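Local coordinates for protein linoleate 11-lipoxygenase (PDB 5FX8) that oxygenates linoleic and alpha-linolenic acids at a catalytic manganese centre, giving 11S- and 13R-hydroperoxy fatty acids, at residues V97-Q102 / L321-Y326; D282-Q287 / I355-S360; S286-V291 / G341-N346; F293-E298 / A327-G332. All coordinates share one frame; numbering follows the deposited sequence.

Contact 1 of 4, residues V97-Q102 / L321-Y326; sequences VLLWRQ and LMYQAY
Trp100 and Gln324 mark the closest backbone approach between helical residues 97-102 and the irregular segment 321-326, their CA atoms lying 6.4 Å apart. The second segment turns sharply just after helix 313-321: Met322 to Ala325 make a type II beta turn, closed by Ala325 N to Met322 O at 3.0 Å. Tyr323 and Gln324 are its two corner residues, and Gln324 has the positive phi (57°) usual at the third position of such a turn.

Both corner side chains reach the helix. With CG anti to the carbonyl carbon (chi1 -64°) and the chain extended beyond, Gln324 runs along the helix surface: its NE2 lies 3.7 Å from Leu99 CB, while OE1 comes within 3.3 Å of Trp100 CA. The amide plane stands 75° from that of the indole, whose CD1 is 3.5 Å from Gln324 OE1. Trp100 N is equally near OE1, but a poor angle rules out a hydrogen bond. Beside this, Leu99 CD1 packs 3.9 Å from Tyr323 CE1, the two side chains crossing at roughly a right angle, and Gln324 CG covers one face of the phenol ring.

The polar ends find their hydrogen bonds nearby: Gln324 NE2 with Asp103 OD2, one helical turn beyond Leu99, and Trp100 NE1 with the carbonyl O of Ser617, next to the manganese ligand Val618. No hydrogen bond links the two segments directly, so van der Waals packing joins them. The amide N-H and the indole N-H are thus satisfied outside the pair, while the flanks of both groups pack together.

Contact 2 of 4, residues D282-Q287 / I355-S360; sequences DLFYSQ and IDFPGS
Phe284, Tyr285 and Phe357 all carry CG anti to the backbone N (chi1 174° in both Phe284 and Tyr285, with Phe357 in the same rotamer well), and this brings three rings together as an aromatic cluster between helix 268-305 and helix 351-363. The backbones stay well separated, the nearest CA atoms, those of Tyr285 and Phe357, being 8.3 Å apart, so the rings bridge the interval.

Phe284 and Phe357 form a T-shaped (edge-to-face) pair. Their centroids are 5.7 Å apart with planes at 69°, and the edge of Phe284 is directed at the face of Phe357. Tyr285 meets the same ring differently: the centroid distance is 5.8 Å and the planes lie at 71°, yet the approach is oblique and makes neither a stack nor an edge-to-face pair.

No hydrogen bond crosses between the segments, which makes this a contact of apolar ring surfaces. The cluster extends beyond the three residues, since Tyr285 also meets the rings of Tyr289 and His217, and Phe357 packs on Met288. It lies outside the metal site: the side chain of Tyr285 is about 13 Å from the manganese, and about 8 Å from that of the ligand His290.

The two partners use different parts of the Phe357 ring: Phe284 CE1 lies 4.1 Å from Phe357 CG at its root, whereas Tyr285 CD2 lies 3.7 Å from Phe357 CZ at its far end.

Contact 3 of 4, residues S286-V291 / G341-N346; sequences SQMYHV and GFWDQN. With MN (manganese (II) ion), chain I.
Gln287 is the first residue of helical segment 286-291 to touch segment 341-346: its CB lies near the plane of the Trp343 indole, at the ring edge, 4.0 Å from CZ3. The amide end turns away, toward the metal site. There NE2 donates to the backbone O of Met481, and OE1 makes a weak hydrogen bond with ND2 of the manganese ligand Asn482, which identifies Gln287 as a second-shell residue. Its carbonyl O also accepts from His290 ND1 at 2.7 Å, with the donor 40° out of the carbonyl plane.

Met288 follows and makes the main contact. Its side chain starts with CG anti to the carbonyl carbon (chi1 -71°) and bends at chi2 and chi3, bringing SD to 4.7 Å from the centroid of the Trp343 six-membered ring. This is an oblique Met-aromatic contact, completed by the terminal CE beside CZ3 and CH2. The two side chains arrive from opposite directions.

His290, two residues on, takes no direct part in this packing. Its NE2 binds the manganese, so that with ND1 held by Gln287 the imidazole is tethered at both nitrogens, an arrangement that fixes the rotation of the ring. His294, His478, Asn482, Val618 and a water complete the coordination.

Trp343 spans the distance from the short helix 342-346, its CA being 10.3 Å from that of Gln287. Its NE1 is bonded to Leu349 O, and Phe347 stacks on its ring. Helix 351-363 closes over the junction, with Ala354 touching both Met288 and Trp343.

Contact 4 of 4, residues F293-E298 / A327-G332; sequences FHTIPE and AIRPVG. With MN (manganese (II) ion), chain I.
Ile328 and His294 meet at the nearest backbone approach (CA to CA 7.7 Å) of helix 328-336 to helix 268-305, the lipoxygenase helix that supplies two histidine ligands to the metal. The short helical segments run closer to antiparallel than to perpendicular, at 141° with their axes 11.7 Å apart, and side chains fill the interval.

Ile328 lays a branch on the imidazole. Its CG2 sits over one face of the His294 ring, 3.6 Å from the centroid and 16° off the normal, which is a CH-pi contact; CG1 approaches the ring at CE1. At the edge of the same ring, His294 NE2 binds manganese at 2.1 Å, and beside the metal the ring also meets those of His290 and His478. The isoleucine thus backs a first-shell ligand with apolar surface.

Arg329 comes next and reaches across to the partner helix, its chain bent at chi3 (-118°). This brings the guanidinium edge-on to Glu298, forming a salt bridge in which NE and NH2 both grip the one oxygen OE1, NH2 at 2.7 Å. Carboxylate and guanidinium are nearly coplanar. Thr295 covers one guanidinium face with its methyl, CG2 being 3.4 Å from Arg329 CZ. Further bonds from NH1 to the carbonyls of Thr76 and Thr81 extend the grip, so this buried cation is held by several acceptors.

The second carboxylate oxygen is engaged through solvent: a water donates to Glu298 OE2 at 2.8 Å and accepts from the backbone N of Arg329 at 2.9 Å.

In the fold
From the N terminus, helix 86-124 first supplies 97-102, whose partner 321-326 lies more than two hundred residues onward. Before contact 1 closes, helix 268-305 opens the other three in turn: 282-287, the overlapping 286-291, then 293-298. Contact 1 therefore crosses all of them. Contact 4 closes next, at 327-332, within the spans of both contact 3 and contact 2, which close at 341-346 and 355-360. Contacts 2 and 3 share Ser286 and Gln287, while contacts 1 and 4 touch at several points, Trp100 on Ala327 and Met322 on Pro297 among them. Contact 1 joins helix 86-124 to the turn between helices 313-321 and 328-336; the others tie helix 268-305 to helices 328-336, 342-346 and 351-363, with the manganese reached from contacts 3 and 4.

Contact 1 of 4, residues V97-Q102 / L321-Y326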
# COMPACT_ATOMS: atom_id res chain seq x y z
N VAL A 97 -4.56 -10.89 10.47
CA VAL A 97 -5.63 -10.89 9.49
C VAL A 97 -6.82 -10.08 9.99
O VAL A 97 -7.46 -9.37 9.22
CB VAL A 97 -5.99 -12.35 9.14
CG1 VAL A 97 -7.28 -12.42 8.30
CG2 VAL A 97 -4.85 -12.94 8.39
N LEU A 98 -7.12 -10.15 11.27
CA LEU A 98 -8.20 -9.34 11.81
C LEU A 98 -7.94 -7.84 11.64
O LEU A 98 -8.81 -7.09 11.17
CB LEU A 98 -8.38 -9.69 13.28
CG LEU A 98 -9.79 -9.70 13.78
CD1 LEU A 98 -10.63 -10.68 12.94
CD2 LEU A 98 -9.73 -10.11 15.21
N LEU A 99 -6.75 -7.39 12.05
CA LEU A 99 -6.39 -5.99 11.88
C LEU A 99 -6.48 -5.56 10.42
O LEU A 99 -7.04 -4.51 10.10
CB LEU A 99 -5.00 -5.75 12.44
CG LEU A 99 -4.85 -5.89 13.95
CD1 LEU A 99 -3.38 -5.95 14.38
CD2 LEU A 99 -5.57 -4.75 14.61
N TRP A 100 -5.94 -6.38 9.52
CA TRP A 100 -6.01 -6.08 8.10
C TRP A 100 -7.45 -5.98 7.61
O TRP A 100 -7.78 -5.07 6.85
CB TRP A 100 -5.25 -7.15 7.34
CG TRP A 100 -4.90 -6.76 6.00
CD1 TRP A 100 -3.74 -6.22 5.60
CD2 TRP A 100 -5.72 -6.86 4.84
NE1 TRP A 100 -3.77 -5.98 4.26
CE2 TRP A 100 -4.98 -6.36 3.76
CE3 TRP A 100 -7.02 -7.34 4.60
CZ2 TRP A 100 -5.48 -6.31 2.47
CZ3 TRP A 100 -7.52 -7.28 3.32
CH2 TRP A 100 -6.75 -6.77 2.26
N ARG A 101 -8.32 -6.92 8.02
CA ARG A 101 -9.74 -6.84 7.68
C ARG A 101 -10.34 -5.50 8.08
O ARG A 101 -11.08 -4.88 7.31
CB ARG A 101 -10.54 -7.95 8.39
CG ARG A 101 -10.56 -9.33 7.80
CD ARG A 101 -11.67 -10.19 8.44
NE ARG A 101 -11.83 -11.38 7.62
CZ ARG A 101 -11.41 -12.57 7.98
NH1 ARG A 101 -10.86 -12.73 9.18
NH2 ARG A 101 -11.55 -13.60 7.16
N GLN A 102 -10.09 -5.06 9.31
CA GLN A 102 -10.71 -3.81 9.70
C GLN A 102 -10.09 -2.62 9.00
O GLN A 102 -10.78 -1.62 8.77
CB GLN A 102 -10.68 -3.65 11.21
CG GLN A 102 -9.34 -3.37 11.78
CD GLN A 102 -9.41 -3.21 13.26
OE1 GLN A 102 -10.42 -3.54 13.88
NE2 GLN A 102 -8.35 -2.69 13.85
N LEU A 321 7.71 -2.53 13.00
CA LEU A 321 7.87 -2.47 11.55
C LEU A 321 7.12 -3.59 10.83
O LEU A 321 6.78 -3.44 9.66
CB LEU A 321 9.35 -2.53 11.17
CG LEU A 321 10.30 -1.43 11.59
CD1 LEU A 321 11.66 -1.98 11.41
CD2 LEU A 321 10.12 -0.27 10.71
N MET A 322 6.88 -4.72 11.49
CA MET A 322 6.16 -5.85 10.93
C MET A 322 4.69 -5.84 11.31
O MET A 322 4.05 -6.89 11.31
CB MET A 322 6.80 -7.15 11.38
CG MET A 322 8.21 -7.34 10.97
SD MET A 322 8.39 -7.39 9.22
CE MET A 322 9.28 -5.90 9.21
N TYR A 323 4.17 -4.67 11.67
CA TYR A 323 2.77 -4.50 11.91
C TYR A 323 1.96 -5.11 10.76
O TYR A 323 2.25 -4.88 9.59
CB TYR A 323 2.46 -3.03 12.09
CG TYR A 323 1.05 -2.74 12.50
CD1 TYR A 323 0.48 -3.38 13.58
CD2 TYR A 323 0.29 -1.82 11.81
CE1 TYR A 323 -0.80 -3.12 13.95
CE2 TYR A 323 -0.97 -1.54 12.18
CZ TYR A 323 -1.53 -2.19 13.25
OH TYR A 323 -2.84 -1.92 13.62
N GLN A 324 0.98 -5.92 11.13
CA GLN A 324 0.05 -6.61 10.24
C GLN A 324 0.72 -7.49 9.20
O GLN A 324 0.04 -7.96 8.30
CB GLN A 324 -0.88 -5.62 9.55
CG GLN A 324 -1.79 -4.89 10.47
CD GLN A 324 -2.86 -4.13 9.74
OE1 GLN A 324 -3.17 -4.44 8.61
NE2 GLN A 324 -3.43 -3.14 10.37
N ALA A 325 2.03 -7.72 9.27
CA ALA A 325 2.71 -8.30 8.11
C ALA A 325 2.24 -9.72 7.83
O ALA A 325 2.25 -10.15 6.69
CB ALA A 325 4.23 -8.29 8.27
N TYR A 326 1.81 -10.44 8.85
CA TYR A 326 1.48 -11.84 8.69
C TYR A 326 0.12 -12.06 8.07
O TYR A 326 -0.32 -13.21 7.93
CB TYR A 326 1.58 -12.53 10.02
CG TYR A 326 2.99 -12.66 10.47
CD1 TYR A 326 3.89 -13.39 9.73
CD2 TYR A 326 3.42 -12.06 11.64
CE1 TYR A 326 5.16 -13.54 10.14
CE2 TYR A 326 4.70 -12.20 12.05
CZ TYR A 326 5.57 -12.94 11.29
OH TYR A 326 6.86 -13.12 11.69

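Contact 2 of 4, residues D282-Q287 / I355-S360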
# COMPACT_ATOMS: atom_id res chain seq x y z
N ASP A 282 6.91 -5.91 -17.34
CA ASP A 282 7.48 -5.24 -16.19
C ASP A 282 6.49 -5.17 -15.04
O ASP A 282 6.88 -5.31 -13.88
CB ASP A 282 7.94 -3.84 -16.60
CG ASP A 282 8.91 -3.26 -15.61
OD1 ASP A 282 10.03 -3.79 -15.51
OD2 ASP A 282 8.54 -2.27 -14.93
N LEU A 283 5.20 -4.99 -15.33
CA LEU A 283 4.20 -5.01 -14.27
C LEU A 283 4.11 -6.39 -13.63
O LEU A 283 4.06 -6.52 -12.40
CB LEU A 283 2.84 -4.58 -14.82
CG LEU A 283 1.75 -4.31 -13.77
CD1 LEU A 283 2.19 -3.40 -12.60
CD2 LEU A 283 0.54 -3.72 -14.44
N PHE A 284 4.07 -7.44 -14.45
CA PHE A 284 4.10 -8.77 -13.89
C PHE A 284 5.31 -8.94 -12.98
O PHE A 284 5.20 -9.49 -11.88
CB PHE A 284 4.13 -9.79 -15.01
CG PHE A 284 4.32 -11.20 -14.56
CD1 PHE A 284 5.59 -11.74 -14.44
CD2 PHE A 284 3.22 -11.99 -14.32
CE1 PHE A 284 5.74 -13.03 -14.05
CE2 PHE A 284 3.37 -13.28 -13.94
CZ PHE A 284 4.62 -13.81 -13.80
N TYR A 285 6.48 -8.47 -13.44
CA TYR A 285 7.70 -8.64 -12.67
C TYR A 285 7.61 -7.95 -11.32
O TYR A 285 7.93 -8.53 -10.29
CB TYR A 285 8.91 -8.11 -13.44
CG TYR A 285 10.19 -8.13 -12.63
CD1 TYR A 285 10.55 -7.06 -11.82
CD2 TYR A 285 11.04 -9.22 -12.67
CE1 TYR A 285 11.69 -7.09 -11.08
CE2 TYR A 285 12.19 -9.25 -11.94
CZ TYR A 285 12.51 -8.18 -11.15
OH TYR A 285 13.66 -8.18 -10.41
N SER A 286 7.21 -6.68 -11.32
CA SER A 286 7.27 -5.91 -10.09
C SER A 286 6.29 -6.47 -9.08
O SER A 286 6.61 -6.64 -7.89
CB SER A 286 6.99 -4.45 -10.39
OG SER A 286 5.61 -4.21 -10.53
N GLN A 287 5.11 -6.83 -9.56
CA GLN A 287 4.13 -7.36 -8.64
C GLN A 287 4.57 -8.70 -8.07
O GLN A 287 4.26 -9.02 -6.93
CB GLN A 287 2.76 -7.46 -9.31
CG GLN A 287 2.16 -6.09 -9.60
CD GLN A 287 2.54 -5.04 -8.54
OE1 GLN A 287 2.09 -5.11 -7.40
NE2 GLN A 287 3.37 -4.07 -8.92
N ILE A 355 2.42 -17.06 -9.01
CA ILE A 355 2.94 -17.66 -7.78
C ILE A 355 4.23 -18.41 -8.05
O ILE A 355 5.10 -18.49 -7.18
CB ILE A 355 1.86 -18.56 -7.12
CG1 ILE A 355 0.83 -17.71 -6.38
CG2 ILE A 355 2.44 -19.49 -6.09
CD1 ILE A 355 1.42 -17.04 -5.22
N ASP A 356 4.40 -18.96 -9.25
CA ASP A 356 5.64 -19.68 -9.55
C ASP A 356 6.84 -18.73 -9.63
O ASP A 356 7.96 -19.13 -9.31
CB ASP A 356 5.46 -20.49 -10.83
CG ASP A 356 6.78 -21.06 -11.39
OD1 ASP A 356 7.24 -22.11 -10.89
OD2 ASP A 356 7.32 -20.49 -12.37
N PHE A 357 6.62 -17.48 -10.01
CA PHE A 357 7.78 -16.62 -10.26
C PHE A 357 8.67 -16.34 -9.04
O PHE A 357 9.89 -16.52 -9.14
CB PHE A 357 7.30 -15.33 -10.93
CG PHE A 357 8.40 -14.44 -11.31
CD1 PHE A 357 9.14 -14.69 -12.45
CD2 PHE A 357 8.71 -13.35 -10.54
CE1 PHE A 357 10.16 -13.88 -12.81
CE2 PHE A 357 9.73 -12.52 -10.90
CZ PHE A 357 10.46 -12.79 -12.04
N PRO A 358 8.16 -15.88 -7.88
CA PRO A 358 9.08 -15.64 -6.75
C PRO A 358 9.77 -16.88 -6.21
O PRO A 358 10.87 -16.78 -5.66
CB PRO A 358 8.17 -15.00 -5.69
CG PRO A 358 6.80 -15.43 -6.09
CD PRO A 358 6.80 -15.41 -7.56
N GLY A 359 9.13 -18.05 -6.31
CA GLY A 359 9.81 -19.28 -5.99
C GLY A 359 10.92 -19.62 -6.96
O GLY A 359 11.95 -20.14 -6.55
N SER A 360 10.73 -19.36 -8.25
CA SER A 360 11.82 -19.53 -9.21
C SER A 360 12.98 -18.60 -8.92
O SER A 360 14.14 -19.00 -9.03
CB SER A 360 11.36 -19.27 -10.63
OG SER A 360 10.30 -20.11 -10.97

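Contact 3 of 4, residues S286-V291 / G341-N346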
# COMPACT_ATOMS: atom_id res chain seq x y z
N SER A 286 7.21 -6.68 -11.32
CA SER A 286 7.27 -5.91 -10.09
C SER A 286 6.29 -6.47 -9.08
O SER A 286 6.61 -6.64 -7.89
CB SER A 286 6.99 -4.45 -10.39
OG SER A 286 5.61 -4.21 -10.53
N GLN A 287 5.11 -6.83 -9.56
CA GLN A 287 4.13 -7.36 -8.64
C GLN A 287 4.57 -8.70 -8.07
O GLN A 287 4.26 -9.02 -6.93
CB GLN A 287 2.76 -7.46 -9.31
CG GLN A 287 2.16 -6.09 -9.60
CD GLN A 287 2.54 -5.04 -8.54
OE1 GLN A 287 2.09 -5.11 -7.40
NE2 GLN A 287 3.37 -4.07 -8.92
N MET A 288 5.32 -9.49 -8.83
CA MET A 288 5.55 -10.81 -8.29
C MET A 288 6.90 -10.95 -7.64
O MET A 288 7.09 -11.77 -6.74
CB MET A 288 5.35 -11.85 -9.39
CG MET A 288 3.89 -11.99 -9.76
SD MET A 288 2.87 -12.25 -8.31
CE MET A 288 1.97 -10.78 -8.23
N TYR A 289 7.85 -10.14 -8.04
CA TYR A 289 9.07 -10.10 -7.29
C TYR A 289 8.87 -9.49 -5.92
O TYR A 289 9.57 -9.88 -4.99
CB TYR A 289 10.12 -9.34 -8.09
CG TYR A 289 11.47 -9.29 -7.42
CD1 TYR A 289 12.35 -10.34 -7.52
CD2 TYR A 289 11.85 -8.18 -6.71
CE1 TYR A 289 13.58 -10.30 -6.92
CE2 TYR A 289 13.08 -8.11 -6.10
CZ TYR A 289 13.95 -9.17 -6.21
OH TYR A 289 15.19 -9.12 -5.60
N HIS A 290 7.92 -8.54 -5.75
CA HIS A 290 7.84 -7.92 -4.42
C HIS A 290 7.29 -8.85 -3.35
O HIS A 290 7.34 -8.51 -2.16
CB HIS A 290 7.00 -6.64 -4.44
CG HIS A 290 5.57 -6.82 -4.03
ND1 HIS A 290 4.63 -7.36 -4.87
CD2 HIS A 290 4.91 -6.50 -2.89
CE1 HIS A 290 3.46 -7.39 -4.26
NE2 HIS A 290 3.60 -6.87 -3.06
N VAL A 291 6.76 -10.01 -3.74
CA VAL A 291 6.46 -11.05 -2.77
C VAL A 291 7.65 -11.27 -1.85
O VAL A 291 7.50 -11.45 -0.64
CB VAL A 291 6.04 -12.33 -3.51
CG1 VAL A 291 5.78 -13.46 -2.55
CG2 VAL A 291 4.82 -12.04 -4.28
N GLY A 341 -9.44 -15.41 -8.61
CA GLY A 341 -9.32 -14.25 -7.77
C GLY A 341 -8.93 -13.04 -8.59
O GLY A 341 -8.95 -13.04 -9.82
N PHE A 342 -8.54 -12.00 -7.87
CA PHE A 342 -8.35 -10.70 -8.49
C PHE A 342 -7.22 -10.71 -9.49
O PHE A 342 -7.27 -9.99 -10.51
CB PHE A 342 -8.08 -9.66 -7.42
CG PHE A 342 -9.19 -9.49 -6.48
CD1 PHE A 342 -10.44 -9.16 -6.92
CD2 PHE A 342 -8.99 -9.64 -5.13
CE1 PHE A 342 -11.46 -8.97 -6.05
CE2 PHE A 342 -10.02 -9.45 -4.25
CZ PHE A 342 -11.26 -9.13 -4.73
N TRP A 343 -6.19 -11.51 -9.23
CA TRP A 343 -5.13 -11.61 -10.22
C TRP A 343 -5.68 -12.19 -11.51
O TRP A 343 -5.57 -11.57 -12.57
CB TRP A 343 -3.96 -12.44 -9.69
CG TRP A 343 -2.84 -12.58 -10.72
CD1 TRP A 343 -2.74 -13.52 -11.68
CD2 TRP A 343 -1.69 -11.73 -10.89
NE1 TRP A 343 -1.63 -13.32 -12.45
CE2 TRP A 343 -0.96 -12.23 -11.98
CE3 TRP A 343 -1.21 -10.60 -10.21
CZ2 TRP A 343 0.24 -11.65 -12.41
CZ3 TRP A 343 -0.03 -10.01 -10.65
CH2 TRP A 343 0.69 -10.55 -11.73
N ASP A 344 -6.32 -13.37 -11.42
CA ASP A 344 -6.87 -14.02 -12.62
C ASP A 344 -7.81 -13.09 -13.36
O ASP A 344 -7.77 -13.01 -14.58
CB ASP A 344 -7.59 -15.32 -12.25
CG ASP A 344 -6.65 -16.49 -12.08
OD1 ASP A 344 -5.52 -16.46 -12.62
OD2 ASP A 344 -7.05 -17.46 -11.40
N GLN A 345 -8.65 -12.37 -12.61
CA GLN A 345 -9.61 -11.45 -13.21
C GLN A 345 -8.92 -10.38 -14.04
O GLN A 345 -9.49 -9.92 -15.03
CB GLN A 345 -10.45 -10.78 -12.13
CG GLN A 345 -11.37 -11.65 -11.35
CD GLN A 345 -11.94 -10.92 -10.12
OE1 GLN A 345 -12.02 -9.69 -10.10
NE2 GLN A 345 -12.31 -11.68 -9.08
N ASN A 346 -7.73 -9.91 -13.64
CA ASN A 346 -7.19 -8.71 -14.27
C ASN A 346 -5.90 -8.90 -15.05
O ASN A 346 -5.64 -8.15 -15.98
CB ASN A 346 -6.96 -7.63 -13.23
CG ASN A 346 -8.22 -7.18 -12.60
OD1 ASN A 346 -8.91 -6.34 -13.13
ND2 ASN A 346 -8.55 -7.75 -11.46
MN MN I . 2.67 -5.88 -1.02
O HOH W 1 1.09 -7.46 -1.97

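Contact 4 of 4, residues F293-E298 / A327-G332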
# COMPACT_ATOMS: atom_id res chain seq x y z
N PHE A 293 9.88 -8.94 -1.07
CA PHE A 293 9.85 -7.85 -0.10
C PHE A 293 8.90 -8.16 1.04
O PHE A 293 9.03 -7.57 2.10
CB PHE A 293 9.42 -6.51 -0.72
CG PHE A 293 10.34 -5.97 -1.78
CD1 PHE A 293 11.43 -6.67 -2.23
CD2 PHE A 293 10.10 -4.73 -2.35
CE1 PHE A 293 12.25 -6.16 -3.21
CE2 PHE A 293 10.93 -4.21 -3.33
CZ PHE A 293 11.99 -4.93 -3.75
N HIS A 294 7.93 -9.05 0.84
CA HIS A 294 7.13 -9.46 1.99
C HIS A 294 7.80 -10.58 2.78
O HIS A 294 7.87 -10.51 4.00
CB HIS A 294 5.73 -9.89 1.53
CG HIS A 294 4.79 -8.75 1.27
ND1 HIS A 294 4.13 -8.09 2.28
CD2 HIS A 294 4.40 -8.16 0.12
CE1 HIS A 294 3.37 -7.14 1.76
NE2 HIS A 294 3.52 -7.16 0.45
N THR A 295 8.34 -11.60 2.12
CA THR A 295 8.73 -12.82 2.81
C THR A 295 10.12 -12.78 3.42
O THR A 295 10.36 -13.51 4.39
CB THR A 295 8.60 -14.05 1.88
OG1 THR A 295 9.35 -13.87 0.66
CG2 THR A 295 7.19 -14.27 1.52
N ILE A 296 11.04 -11.95 2.96
CA ILE A 296 12.34 -11.86 3.64
C ILE A 296 12.22 -11.15 5.00
O ILE A 296 12.79 -11.63 6.00
CB ILE A 296 13.39 -11.18 2.75
CG1 ILE A 296 13.39 -11.82 1.38
CG2 ILE A 296 14.76 -11.33 3.34
CD1 ILE A 296 13.62 -13.23 1.45
N PRO A 297 11.50 -10.03 5.11
CA PRO A 297 11.23 -9.49 6.45
C PRO A 297 10.53 -10.48 7.35
O PRO A 297 10.92 -10.60 8.51
CB PRO A 297 10.37 -8.25 6.17
CG PRO A 297 10.71 -7.86 4.85
CD PRO A 297 11.06 -9.08 4.08
N GLU A 298 9.49 -11.17 6.86
CA GLU A 298 8.76 -12.10 7.71
C GLU A 298 9.70 -13.10 8.35
O GLU A 298 9.59 -13.39 9.54
CB GLU A 298 7.68 -12.84 6.91
CG GLU A 298 6.35 -12.15 6.72
CD GLU A 298 5.56 -12.73 5.53
OE1 GLU A 298 5.64 -13.93 5.24
OE2 GLU A 298 4.87 -11.96 4.85
N ALA A 327 -0.56 -10.99 7.70
CA ALA A 327 -1.79 -11.07 6.97
C ALA A 327 -1.59 -11.23 5.47
O ALA A 327 -2.46 -11.79 4.82
CB ALA A 327 -2.63 -9.82 7.25
N ILE A 328 -0.45 -10.81 4.92
CA ILE A 328 -0.36 -10.67 3.47
C ILE A 328 -0.39 -12.03 2.78
O ILE A 328 -1.04 -12.19 1.75
CB ILE A 328 0.87 -9.84 3.07
CG1 ILE A 328 0.84 -8.47 3.76
CG2 ILE A 328 0.90 -9.60 1.57
CD1 ILE A 328 -0.38 -7.67 3.49
N ARG A 329 0.31 -13.03 3.32
CA ARG A 329 0.24 -14.35 2.68
C ARG A 329 -1.15 -15.00 2.79
O ARG A 329 -1.67 -15.47 1.77
CB ARG A 329 1.37 -15.23 3.22
CG ARG A 329 2.73 -14.76 2.76
CD ARG A 329 3.77 -15.87 2.70
NE ARG A 329 4.91 -15.65 3.61
CZ ARG A 329 5.95 -16.47 3.74
NH1 ARG A 329 6.03 -17.56 3.01
NH2 ARG A 329 6.90 -16.18 4.59
N PRO A 330 -1.80 -15.05 3.96
CA PRO A 330 -3.15 -15.63 4.00
C PRO A 330 -4.18 -14.91 3.15
O PRO A 330 -5.01 -15.55 2.48
CB PRO A 330 -3.51 -15.53 5.48
CG PRO A 330 -2.28 -15.44 6.15
CD PRO A 330 -1.32 -14.73 5.31
N VAL A 331 -4.18 -13.58 3.20
CA VAL A 331 -5.17 -12.80 2.47
C VAL A 331 -4.92 -12.93 0.98
O VAL A 331 -5.85 -13.16 0.19
CB VAL A 331 -5.15 -11.33 2.94
CG1 VAL A 331 -5.97 -10.44 2.03
CG2 VAL A 331 -5.65 -11.22 4.36
N GLY A 332 -3.65 -12.83 0.59
CA GLY A 332 -3.31 -12.98 -0.81
C GLY A 332 -3.67 -14.35 -1.35
O GLY A 332 -4.18 -14.48 -2.46
MN MN I . 2.67 -5.88 -1.02
O HOH W 2 2.21 -12.55 5.42
O HOH W 1 1.09 -7.46 -1.97